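PDB 2OKX: rhamnosidase B from Bacillus sp., which probably hydrolyses terminal alpha-L-rhamnose residues from rhamnose-containing glycosides, as an alpha-L-rhamnosidase of glycoside hydrolase family 78. Local coordinates for residues R652-V657 against E720-F725; V905-G910 against E933-N938. All coordinates share one frame; numbering follows the deposited sequence.

Contact 1: residues R652-V657 against E720-F725; sequences RIWPAV and EEADAF
Trp654 spans the gap to Glu721 with its indole and carries every close contact between the two segments. The backbones stay well apart, the nearest CA atoms, those of Trp654 and Glu721, being 9.5 Å from each other. With CG anti to the backbone N (chi1 169°), the ring projects from the helix toward residues 720-725. Its pyrrole N-H is spent on a carboxylate: NE1 donates to Glu721 OE1 at 3.1 Å, and the N-H...O angle of 166° makes the bond nearly straight. The two ends meet differently. OE1 lies almost exactly in the indole plane, whereas the N-H comes down on it from above the carboxylate plane, the two planes being 65° apart. The Glu721 chain runs extended beyond CG alongside the indole, with CB 3.8 Å from Trp654 CZ2. At the ring edge and in its plane, Glu721 O lies 3.5 Å from Trp654 CZ2. The benzo end is packed by carbon: Trp654 CH2 is 4.1 Å from Ala722 CB and 4.0 Å from Phe725 CE1, the latter approach oblique, with the two aromatic side chains sliding past each other in opposite directions. Replacing the indole by an alanine would probably leave the Glu721 carboxylate without its N-H partner and open a gap beside Ala722 and Phe725. The contact belongs to the helical 6-hairpin glycosidase domain, where helix 647-665 packs against the start of helix 723-739. Helix 696-715 lies against both segments, its Ala713 touching Trp654 and Ala722, while Phe725 also rests on Leu661 and Leu665 of helix 647-665. On helix 627-644, Trp633 meets Ile653, Ala656 and Val657.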
loop_
_atom_site.group_PDB
_atom_site.type_symbol
_atom_site.label_atom_id
_atom_site.label_comp_id
_atom_site.label_asym_id
_atom_site.label_seq_id
_atom_site.Cartn_x
_atom_site.Cartn_y
_atom_site.Cartn_z
ATOM N N ARG A 652 -6.484 -26.725 9.609
ATOM C CA ARG A 652 -6.589 -26.338 8.207
ATOM C C ARG A 652 -5.293 -25.756 7.662
ATOM O O ARG A 652 -4.936 -25.999 6.510
ATOM C CB ARG A 652 -7.698 -25.299 8.004
ATOM C CG ARG A 652 -9.114 -25.796 8.244
ATOM C CD ARG A 652 -10.121 -24.817 7.656
ATOM N NE ARG A 652 -10.060 -23.500 8.288
ATOM C CZ ARG A 652 -10.698 -23.178 9.409
ATOM N NH1 ARG A 652 -10.584 -21.957 9.915
ATOM N NH2 ARG A 652 -11.465 -24.074 10.019
ATOM N N ILE A 653 -4.588 -24.992 8.491
ATOM C CA ILE A 653 -3.357 -24.340 8.058
ATOM C C ILE A 653 -2.066 -25.143 8.243
ATOM O O ILE A 653 -1.066 -24.860 7.584
ATOM C CB ILE A 653 -3.194 -22.959 8.766
ATOM C CG1 ILE A 653 -2.420 -21.998 7.866
ATOM C CG2 ILE A 653 -2.464 -23.121 10.097
ATOM C CD1 ILE A 653 -3.198 -21.561 6.648
ATOM N N TRP A 654 -2.079 -26.141 9.125
ATOM C CA TRP A 654 -0.871 -26.934 9.372
ATOM C C TRP A 654 -0.167 -27.435 8.110
ATOM O O TRP A 654 1.047 -27.277 7.969
ATOM C CB TRP A 654 -1.177 -28.129 10.285
ATOM C CG TRP A 654 -0.040 -29.118 10.355
ATOM C CD1 TRP A 654 -0.090 -30.445 10.031
ATOM C CD2 TRP A 654 1.321 -28.849 10.731
ATOM N NE1 TRP A 654 1.153 -31.018 10.180
ATOM C CE2 TRP A 654 2.036 -30.063 10.608
ATOM C CE3 TRP A 654 2.003 -27.703 11.159
ATOM C CZ2 TRP A 654 3.404 -30.163 10.896
ATOM C CZ3 TRP A 654 3.365 -27.802 11.446
ATOM C CH2 TRP A 654 4.049 -29.025 11.311
ATOM N N PRO A 655 -0.911 -28.059 7.181
ATOM C CA PRO A 655 -0.291 -28.562 5.949
ATOM C C PRO A 655 0.515 -27.505 5.193
ATOM O O PRO A 655 1.634 -27.769 4.749
ATOM C CB PRO A 655 -1.489 -29.070 5.150
ATOM C CG PRO A 655 -2.400 -29.572 6.226
ATOM C CD PRO A 655 -2.326 -28.459 7.254
ATOM N N ALA A 656 -0.050 -26.308 5.049
ATOM C CA ALA A 656 0.638 -25.228 4.347
ATOM C C ALA A 656 1.900 -24.824 5.100
ATOM O O ALA A 656 2.908 -24.455 4.491
ATOM C CB ALA A 656 -0.289 -24.023 4.192
ATOM N N VAL A 657 1.843 -24.889 6.426
ATOM C CA VAL A 657 2.988 -24.533 7.259
ATOM C C VAL A 657 4.095 -25.572 7.110
ATOM O O VAL A 657 5.265 -25.233 6.936
ATOM C CB VAL A 657 2.583 -24.437 8.750
ATOM C CG1 VAL A 657 3.817 -24.244 9.616
ATOM C CG2 VAL A 657 1.612 -23.277 8.948
ATOM N N GLU A 720 3.162 -34.882 16.469
ATOM C CA GLU A 720 4.323 -35.652 16.020
ATOM C C GLU A 720 4.862 -35.217 14.660
ATOM O O GLU A 720 6.059 -35.342 14.393
ATOM C CB GLU A 720 4.002 -37.150 15.986
ATOM C CG GLU A 720 2.668 -37.509 15.353
ATOM C CD GLU A 720 1.494 -37.176 16.254
ATOM O OE1 GLU A 720 1.483 -37.643 17.414
ATOM O OE2 GLU A 720 0.581 -36.451 15.805
ATOM N N GLU A 721 3.986 -34.704 13.802
ATOM C CA GLU A 721 4.404 -34.257 12.478
ATOM C C GLU A 721 5.361 -33.067 12.550
ATOM O O GLU A 721 5.820 -32.568 11.522
ATOM C CB GLU A 721 3.182 -33.885 11.632
ATOM C CG GLU A 721 2.367 -35.080 11.160
ATOM C CD GLU A 721 1.234 -34.688 10.229
ATOM O OE1 GLU A 721 1.484 -33.920 9.275
ATOM O OE2 GLU A 721 0.095 -35.155 10.440
ATOM N N ALA A 722 5.671 -32.622 13.765
ATOM C CA ALA A 722 6.567 -31.485 13.955
ATOM C C ALA A 722 7.860 -31.834 14.686
ATOM O O ALA A 722 8.722 -30.974 14.871
ATOM C CB ALA A 722 5.836 -30.372 14.701
ATOM N N ASP A 723 8.005 -33.089 15.100
ATOM C CA ASP A 723 9.212 -33.501 15.814
ATOM C C ASP A 723 10.457 -33.434 14.943
ATOM O O ASP A 723 11.542 -33.107 15.424
ATOM C CB ASP A 723 9.050 -34.912 16.384
ATOM C CG ASP A 723 8.060 -34.962 17.533
ATOM O OD1 ASP A 723 6.840 -34.968 17.274
ATOM O OD2 ASP A 723 8.506 -34.980 18.699
ATOM N N ALA A 724 10.300 -33.742 13.660
ATOM C CA ALA A 724 11.424 -33.697 12.733
ATOM C C ALA A 724 11.939 -32.265 12.634
ATOM O O ALA A 724 13.149 -32.027 12.610
ATOM C CB ALA A 724 10.992 -34.201 11.357
ATOM N N PHE A 725 11.013 -31.310 12.577
ATOM C CA PHE A 725 11.377 -29.898 12.495
ATOM C C PHE A 725 12.097 -29.489 13.776
ATOM O O PHE A 725 13.033 -28.691 13.748
ATOM C CB PHE A 725 10.126 -29.027 12.314
ATOM C CG PHE A 725 9.479 -29.148 10.956
ATOM C CD1 PHE A 725 8.187 -28.672 10.750
ATOM C CD2 PHE A 725 10.158 -29.719 9.882
ATOM C CE1 PHE A 725 7.579 -28.764 9.499
ATOM C CE2 PHE A 725 9.558 -29.814 8.627
ATOM C CZ PHE A 725 8.265 -29.336 8.436
#

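Contact 2: residues V905-G910 against E933-N938; sequences VPLPQG and EDIEVN
Leu907 and Ile935 face each other across backbones that do not pair, their CA atoms 10.5 Å apart, one following strand 900-906 at a type I turn from Leu907 to Gly910 and the other just preceding strand 936-939. That turn is closed by Gly910 N donating to Leu907 O at 2.9 Å. The two aliphatic side chains reach toward each other tip to tip, and Leu907 CD1 meets Ile935 CD1 at 3.4 Å, tighter than ordinary van der Waals contact. In Ile935, CG1 stands anti to the carbonyl carbon (chi1 -66°), and the extended continuation carries CD1 to meet the Leu907 methyl. Gln909 and Ile935 approach from opposite directions, and the glutamine chain, bent at chi2, sets Gln909 NE2 3.7 Å from Ile935 CD1. This amide also donates to a water, Gln909 NE2 to water O 2.9 Å, and the water O in turn donates to Asp934 OD2 at 2.8 Å, making a polar bridge beside the apolar pair. Trp886 touches Leu907, and Val889 of strand 888-891 touches Ile935. The contact joins the turn leaving strand 900-906 to the residue leading into strand 936-939, and so links the five-stranded and three-stranded sheets of the all-beta C-terminal domain.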
loop_
_atom_site.group_PDB
_atom_site.type_symbol
_atom_site.label_atom_id
_atom_site.label_comp_id
_atom_site.label_asym_id
_atom_site.label_seq_id
_atom_site.Cartn_x
_atom_site.Cartn_y
_atom_site.Cartn_z
ATOM N N VAL A 905 -8.693 -4.092 26.829
ATOM C CA VAL A 905 -8.255 -5.005 25.783
ATOM C C VAL A 905 -9.480 -5.835 25.416
ATOM O O VAL A 905 -10.081 -6.481 26.275
ATOM C CB VAL A 905 -7.130 -5.945 26.280
ATOM C CG1 VAL A 905 -6.715 -6.908 25.173
ATOM C CG2 VAL A 905 -5.931 -5.120 26.732
ATOM N N PRO A 906 -9.897 -5.786 24.146
ATOM C CA PRO A 906 -11.071 -6.575 23.768
ATOM C C PRO A 906 -10.727 -8.060 23.727
ATOM O O PRO A 906 -9.565 -8.426 23.604
ATOM C CB PRO A 906 -11.454 -6.004 22.402
ATOM C CG PRO A 906 -10.163 -5.481 21.858
ATOM C CD PRO A 906 -9.479 -4.881 23.059
ATOM N N LEU A 907 -11.741 -8.909 23.851
ATOM C CA LEU A 907 -11.535 -10.354 23.833
ATOM C C LEU A 907 -12.156 -10.951 22.578
ATOM O O LEU A 907 -13.249 -10.562 22.173
ATOM C CB LEU A 907 -12.166 -10.987 25.071
ATOM C CG LEU A 907 -11.578 -10.568 26.420
ATOM C CD1 LEU A 907 -12.533 -10.954 27.524
ATOM C CD2 LEU A 907 -10.213 -11.213 26.620
ATOM N N PRO A 908 -11.476 -11.926 21.957
ATOM C CA PRO A 908 -12.014 -12.542 20.739
ATOM C C PRO A 908 -13.369 -13.220 20.918
ATOM O O PRO A 908 -14.185 -13.225 19.999
ATOM C CB PRO A 908 -10.910 -13.518 20.323
ATOM C CG PRO A 908 -10.265 -13.882 21.612
ATOM C CD PRO A 908 -10.218 -12.571 22.371
ATOM N N GLN A 909 -13.613 -13.779 22.100
ATOM C CA GLN A 909 -14.885 -14.452 22.362
ATOM C C GLN A 909 -15.970 -13.453 22.740
ATOM O O GLN A 909 -17.124 -13.826 22.953
ATOM C CB GLN A 909 -14.737 -15.476 23.495
ATOM C CG GLN A 909 -14.408 -14.874 24.864
ATOM C CD GLN A 909 -12.915 -14.776 25.123
ATOM O OE1 GLN A 909 -12.169 -14.226 24.315
ATOM N NE2 GLN A 909 -12.473 -15.313 26.256
ATOM N N GLY A 910 -15.597 -12.181 22.821
ATOM C CA GLY A 910 -16.555 -11.157 23.192
ATOM C C GLY A 910 -16.244 -10.651 24.589
ATOM O O GLY A 910 -15.661 -11.374 25.402
ATOM N N GLU A 933 -16.941 -13.229 33.875
ATOM C CA GLU A 933 -16.849 -14.182 34.981
ATOM C C GLU A 933 -16.161 -15.517 34.712
ATOM O O GLU A 933 -15.554 -16.084 35.615
ATOM C CB GLU A 933 -18.249 -14.454 35.548
ATOM C CG GLU A 933 -19.219 -15.012 34.522
ATOM C CD GLU A 933 -20.627 -15.183 35.068
ATOM O OE1 GLU A 933 -21.542 -15.450 34.260
ATOM O OE2 GLU A 933 -20.817 -15.055 36.297
ATOM N N ASP A 934 -16.249 -16.019 33.485
ATOM C CA ASP A 934 -15.648 -17.309 33.156
ATOM C C ASP A 934 -14.163 -17.253 32.805
ATOM O O ASP A 934 -13.575 -18.253 32.411
ATOM C CB ASP A 934 -16.423 -17.962 32.012
ATOM C CG ASP A 934 -16.504 -17.080 30.791
ATOM O OD1 ASP A 934 -16.885 -15.895 30.933
ATOM O OD2 ASP A 934 -16.192 -17.572 29.687
ATOM N N ILE A 935 -13.552 -16.086 32.952
ATOM C CA ILE A 935 -12.135 -15.963 32.652
ATOM C C ILE A 935 -11.327 -15.931 33.944
ATOM O O ILE A 935 -11.606 -15.137 34.836
ATOM C CB ILE A 935 -11.861 -14.692 31.818
ATOM C CG1 ILE A 935 -12.525 -14.843 30.444
ATOM C CG2 ILE A 935 -10.359 -14.460 31.676
ATOM C CD1 ILE A 935 -12.398 -13.631 29.552
ATOM N N GLU A 936 -10.343 -16.819 34.050
ATOM C CA GLU A 936 -9.492 -16.872 35.230
ATOM C C GLU A 936 -8.459 -15.747 35.146
ATOM O O GLU A 936 -7.811 -15.562 34.115
ATOM C CB GLU A 936 -8.800 -18.240 35.316
ATOM C CG GLU A 936 -7.647 -18.314 36.312
ATOM C CD GLU A 936 -7.106 -19.729 36.478
ATOM O OE1 GLU A 936 -5.927 -19.878 36.853
ATOM O OE2 GLU A 936 -7.862 -20.693 36.246
ATOM N N VAL A 937 -8.322 -14.994 36.232
ATOM C CA VAL A 937 -7.379 -13.880 36.284
ATOM C C VAL A 937 -6.264 -14.117 37.293
ATOM O O VAL A 937 -6.530 -14.356 38.468
ATOM C CB VAL A 937 -8.096 -12.572 36.674
ATOM C CG1 VAL A 937 -7.102 -11.409 36.689
ATOM C CG2 VAL A 937 -9.244 -12.297 35.705
ATOM N N ASN A 938 -5.018 -14.050 36.830
ATOM C CA ASN A 938 -3.864 -14.218 37.707
ATOM C C ASN A 938 -3.263 -12.826 37.902
ATOM O O ASN A 938 -2.863 -12.186 36.933
ATOM C CB ASN A 938 -2.841 -15.148 37.055
ATOM C CG ASN A 938 -3.437 -16.488 36.683
ATOM O OD1 ASN A 938 -3.970 -17.204 37.537
ATOM N ND2 ASN A 938 -3.354 -16.840 35.404
HETATM O O HOH W 1 -14.194 -17.136 27.783
#

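Following the chain from the N terminus, contact 1 comes first: residues 652-657 and 720-725 close a loop of 62 residues, much of it helical and including helix 696-715. The chain then completes the helical glycosidase region before contact 2 opens, where residues 905-910 and 933-938 enclose 22 residues, mostly the strands 912-921 and 924-932. The two loops are in series and neither nest nor cross. Contact 1 ties helices together within the helical 6-hairpin glycosidase domain, whereas contact 2 joins two sheets of the C-terminal domain. Their centres lie 29 Å apart and their nearest atoms about 13 Å, so they do not touch.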